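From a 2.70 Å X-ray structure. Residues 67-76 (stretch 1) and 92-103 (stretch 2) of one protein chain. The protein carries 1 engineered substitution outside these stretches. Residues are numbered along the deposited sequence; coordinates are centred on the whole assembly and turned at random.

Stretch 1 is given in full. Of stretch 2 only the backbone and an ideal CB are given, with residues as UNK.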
# COMPACT_ATOMS: atom_id res chain seq x y z
N THR A 67 -8.82 -12.81 4.28
CA THR A 67 -7.80 -13.72 4.81
C THR A 67 -8.00 -14.13 6.27
O THR A 67 -8.83 -13.57 7.00
CB THR A 67 -6.40 -13.09 4.68
OG1 THR A 67 -6.32 -11.91 5.49
CG2 THR A 67 -6.09 -12.74 3.23
N THR A 68 -7.22 -15.13 6.68
CA THR A 68 -7.21 -15.63 8.05
C THR A 68 -6.78 -14.55 9.04
O THR A 68 -7.39 -14.38 10.11
CB THR A 68 -6.24 -16.82 8.18
OG1 THR A 68 -6.47 -17.74 7.11
CG2 THR A 68 -6.43 -17.54 9.51
N GLU A 69 -5.73 -13.82 8.68
CA GLU A 69 -5.14 -12.81 9.56
C GLU A 69 -6.08 -11.62 9.71
O GLU A 69 -6.13 -10.98 10.76
CB GLU A 69 -3.77 -12.36 9.04
CG GLU A 69 -2.70 -13.46 9.00
CD GLU A 69 -2.77 -14.35 7.77
OE1 GLU A 69 -3.68 -14.18 6.94
OE2 GLU A 69 -1.90 -15.25 7.64
N GLU A 70 -6.82 -11.32 8.64
CA GLU A 70 -7.88 -10.30 8.71
C GLU A 70 -8.96 -10.74 9.69
O GLU A 70 -9.41 -9.94 10.51
CB GLU A 70 -8.49 -10.06 7.33
CG GLU A 70 -7.65 -9.16 6.42
CD GLU A 70 -8.31 -8.90 5.08
OE1 GLU A 70 -9.27 -9.62 4.74
OE2 GLU A 70 -7.86 -7.98 4.36
N ALA A 71 -9.36 -12.00 9.60
CA ALA A 71 -10.36 -12.56 10.52
C ALA A 71 -9.86 -12.57 11.96
O ALA A 71 -10.59 -12.21 12.88
CB ALA A 71 -10.76 -13.96 10.08
N LEU A 72 -8.61 -12.99 12.15
CA LEU A 72 -8.01 -13.05 13.48
C LEU A 72 -7.77 -11.67 14.09
O LEU A 72 -7.94 -11.49 15.29
CB LEU A 72 -6.71 -13.84 13.45
CG LEU A 72 -6.89 -15.35 13.22
CD1 LEU A 72 -5.56 -15.99 12.85
CD2 LEU A 72 -7.51 -16.02 14.43
N GLU A 73 -7.37 -10.70 13.26
CA GLU A 73 -7.15 -9.33 13.74
C GLU A 73 -8.40 -8.80 14.43
O GLU A 73 -8.31 -8.14 15.47
CB GLU A 73 -6.77 -8.41 12.58
CG GLU A 73 -6.55 -6.95 12.97
CD GLU A 73 -6.38 -6.02 11.78
OE1 GLU A 73 -6.77 -6.40 10.65
OE2 GLU A 73 -5.87 -4.90 11.97
N LEU A 74 -9.56 -9.08 13.84
CA LEU A 74 -10.84 -8.63 14.40
C LEU A 74 -11.14 -9.29 15.75
O LEU A 74 -11.61 -8.62 16.67
CB LEU A 74 -11.97 -8.89 13.41
CG LEU A 74 -11.90 -8.08 12.11
CD1 LEU A 74 -12.90 -8.61 11.09
CD2 LEU A 74 -12.14 -6.60 12.39
N ARG A 75 -10.88 -10.60 15.86
CA ARG A 75 -11.07 -11.33 17.12
C ARG A 75 -10.13 -10.84 18.23
O ARG A 75 -10.53 -10.73 19.39
CB ARG A 75 -10.90 -12.84 16.91
CG ARG A 75 -12.08 -13.51 16.23
CD ARG A 75 -13.22 -13.78 17.21
NE ARG A 75 -14.30 -14.56 16.59
CZ ARG A 75 -15.44 -14.08 16.10
NH1 ARG A 75 -15.72 -12.78 16.15
NH2 ARG A 75 -16.33 -14.90 15.57
N GLU A 76 -8.89 -10.53 17.85
CA GLU A 76 -7.90 -9.99 18.80
C GLU A 76 -8.40 -8.70 19.46
O GLU A 76 -8.09 -8.43 20.62
CB GLU A 76 -6.55 -9.75 18.10
CG GLU A 76 -5.32 -9.97 18.98
CD GLU A 76 -5.09 -8.87 20.01
OE1 GLU A 76 -4.99 -9.20 21.21
OE2 GLU A 76 -5.02 -7.69 19.62
N UNK A 92 -2.00 -25.81 8.07
CA UNK A 92 -1.11 -25.45 9.17
C UNK A 92 -1.69 -24.39 10.13
O UNK A 92 -1.25 -24.29 11.27
CB UNK A 92 0.21 -24.94 8.59
N UNK A 93 -2.67 -23.62 9.66
CA UNK A 93 -3.27 -22.56 10.47
C UNK A 93 -4.70 -22.87 10.93
O UNK A 93 -5.44 -21.97 11.33
CB UNK A 93 -3.27 -21.25 9.68
N UNK A 94 -5.09 -24.15 10.87
CA UNK A 94 -6.48 -24.53 11.16
C UNK A 94 -6.83 -24.43 12.63
O UNK A 94 -8.00 -24.26 12.98
CB UNK A 94 -6.74 -25.96 10.68
N UNK A 95 -5.83 -24.55 13.50
CA UNK A 95 -6.07 -24.49 14.95
C UNK A 95 -6.72 -23.16 15.35
O UNK A 95 -7.60 -23.12 16.20
CB UNK A 95 -4.76 -24.68 15.71
N UNK A 96 -6.29 -22.09 14.70
CA UNK A 96 -6.68 -20.73 15.08
C UNK A 96 -8.14 -20.43 14.74
O UNK A 96 -8.86 -19.85 15.56
CB UNK A 96 -5.77 -19.71 14.39
N UNK A 97 -8.57 -20.80 13.54
CA UNK A 97 -9.95 -20.56 13.10
C UNK A 97 -10.98 -21.33 13.92
O UNK A 97 -12.10 -20.86 14.13
CB UNK A 97 -10.10 -20.94 11.62
N UNK A 98 -10.60 -22.52 14.39
CA UNK A 98 -11.46 -23.31 15.27
C UNK A 98 -11.48 -22.71 16.67
O UNK A 98 -12.54 -22.64 17.31
CB UNK A 98 -10.99 -24.76 15.32
N UNK A 99 -10.32 -22.26 17.14
CA UNK A 99 -10.18 -21.70 18.48
C UNK A 99 -11.00 -20.43 18.66
O UNK A 99 -11.71 -20.27 19.66
CB UNK A 99 -8.71 -21.41 18.78
N UNK A 100 -10.91 -19.52 17.69
CA UNK A 100 -11.58 -18.22 17.79
C UNK A 100 -12.91 -18.19 17.03
O UNK A 100 -13.48 -17.11 16.81
CB UNK A 100 -10.66 -17.12 17.26
N UNK A 101 -13.41 -19.36 16.65
CA UNK A 101 -14.76 -19.52 16.12
C UNK A 101 -14.98 -18.66 14.88
O UNK A 101 -15.79 -17.73 14.88
CB UNK A 101 -15.79 -19.17 17.19
N UNK A 102 -14.24 -18.97 13.82
CA UNK A 102 -14.32 -18.24 12.57
C UNK A 102 -14.93 -19.13 11.49
O UNK A 102 -14.55 -20.30 11.35
CB UNK A 102 -12.94 -17.74 12.15
N UNK A 103 -15.86 -18.57 10.73
CA UNK A 103 -16.50 -19.30 9.64
C UNK A 103 -15.51 -19.41 8.47
O UNK A 103 -14.85 -18.43 8.12
CB UNK A 103 -17.79 -18.61 9.20

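Position 92 has nothing of stretch 1 within 5.5 Å of its ideal CB. The residue is Thr 92, chi1 p, and it makes no contact across.

At position 93 the CA-to-CB bond points toward stretch 1, but the ideal CB is still 4.9 Å from Thr 68 CG2. The carboxylate of Glu 69 lies beyond, so a long side chain would suit, whether polar or basic. The residue is Gln 93, extended with chi1 m and chi2 t. Its OE1 comes 3.9 Å from Thr 68 CB and 3.6 Å from Glu 69 OE2. The latter pair is two oxygens, so it is proximity and not a hydrogen bond. NE2 is hydrogen-bonded elsewhere in the structure.

Position 94 points away and position 95 is out of reach. Many residues would do. They are Leu 94 and Arg 95, neither in contact.

Position 96 points toward stretch 1. Its ideal CB is 4.0 Å from Leu 72 CD1 and 5.4 Å from Thr 68 CG2. Contact is already made at CB, so a small residue would do, and a longer one must turn along the surface. Aliphatic or long polar residues fit. The residue is Gln 96, chi1 m and chi2 m, and its CB packs against Leu 72 CD1.

Position 97 points sideways, with the ideal CB 5.4 Å from Thr 68 CG2. A methyl is the nearest neighbour, so a medium apolar residue suits. It is Ile 97, chi1 p. Its CG2 meets Thr 68 CG2 at 3.9 Å.

Position 98 is out of reach and position 99 points sideways; neither ideal CB has a neighbour in stretch 1. They are Val 98 and Lys 99. The lysine is extended and its end leads away.

Position 100 is the first to leave helical angles, at -99/14. CB points toward stretch 1, 4.0 Å from Arg 75 CG and 4.4 Å from Leu 72 CD2. Its carbonyl accepts from Arg 75, with NE to O of residue 100 at 2.7 Å, and this needs no particular side chain. Asn, His or an aliphatic residue could fit. It is His 100. ND1 lies 3.8 Å from Leu 72 CD2 and gives a weak hydrogen bond to Gln 96 O.

Position 101 has positive phi, 58/65, which favours Gly, Asn or Asp. Its carbonyl also accepts from Arg 75, NH2 to O of residue 101 at 3.0 Å. It is Asp 101, whose OD2 is hydrogen-bonded elsewhere in the structure.

Position 102 points toward Ala 71, its ideal CB 4.8 Å from Ala 71 CB. The small alanine leaves space beside Leu 72, so a branched apolar residue suits. It is Leu 102. CD1 packs against Ala 71 CB at 3.7 Å and Leu 72 CD2 at 3.8 Å. CD2 lies over one face of the Arg 75 guanidinium.

Position 103 points sideways, unconstrained by stretch 1. It is Thr 103.

Stretch 2 92-103: TQLRQIVKHDLT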
# COMPACT_ATOMS: atom_id res chain seq x y z
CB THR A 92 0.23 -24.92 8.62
OG1 THR A 92 -0.02 -23.88 7.67
CG2 THR A 92 1.02 -26.04 7.95
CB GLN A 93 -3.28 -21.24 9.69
CG GLN A 93 -1.91 -20.80 9.20
CD GLN A 93 -1.98 -19.59 8.28
OE1 GLN A 93 -2.79 -18.68 8.49
NE2 GLN A 93 -1.12 -19.56 7.26
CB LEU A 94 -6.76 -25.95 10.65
CG LEU A 94 -6.94 -26.10 9.14
CD1 LEU A 94 -7.10 -27.58 8.79
CD2 LEU A 94 -8.13 -25.30 8.63
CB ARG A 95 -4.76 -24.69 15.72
CG ARG A 95 -4.96 -24.95 17.21
CD ARG A 95 -3.66 -25.37 17.89
NE ARG A 95 -2.75 -24.24 18.10
CZ ARG A 95 -2.86 -23.33 19.07
NH1 ARG A 95 -3.86 -23.39 19.95
NH2 ARG A 95 -1.97 -22.35 19.15
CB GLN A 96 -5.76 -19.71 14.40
CG GLN A 96 -4.28 -19.86 14.74
CD GLN A 96 -4.00 -19.66 16.22
OE1 GLN A 96 -3.80 -18.54 16.69
NE2 GLN A 96 -3.98 -20.76 16.97
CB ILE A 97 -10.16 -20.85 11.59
CG1 ILE A 97 -9.77 -22.30 11.24
CG2 ILE A 97 -9.36 -19.87 10.75
CD1 ILE A 97 -10.17 -22.70 9.84
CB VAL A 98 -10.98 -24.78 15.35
CG1 VAL A 98 -11.78 -25.56 16.38
CG2 VAL A 98 -11.08 -25.44 13.98
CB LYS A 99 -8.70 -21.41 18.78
CG LYS A 99 -8.40 -21.06 20.23
CD LYS A 99 -6.90 -20.94 20.46
CE LYS A 99 -6.57 -20.62 21.91
NZ LYS A 99 -5.14 -20.24 22.08
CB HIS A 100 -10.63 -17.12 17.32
CG HIS A 100 -9.44 -16.93 18.21
ND1 HIS A 100 -8.18 -17.37 17.88
CD2 HIS A 100 -9.33 -16.37 19.44
CE1 HIS A 100 -7.34 -17.08 18.86
NE2 HIS A 100 -8.01 -16.48 19.82
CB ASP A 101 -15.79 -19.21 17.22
CG ASP A 101 -17.19 -19.63 16.84
OD1 ASP A 101 -17.34 -20.63 16.11
OD2 ASP A 101 -18.15 -18.95 17.27
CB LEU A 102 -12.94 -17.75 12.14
CG LEU A 102 -12.27 -16.74 13.07
CD1 LEU A 102 -10.81 -16.54 12.68
CD2 LEU A 102 -13.01 -15.41 13.06
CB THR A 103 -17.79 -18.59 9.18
OG1 THR A 103 -18.56 -18.21 10.33
CG2 THR A 103 -18.62 -19.50 8.30
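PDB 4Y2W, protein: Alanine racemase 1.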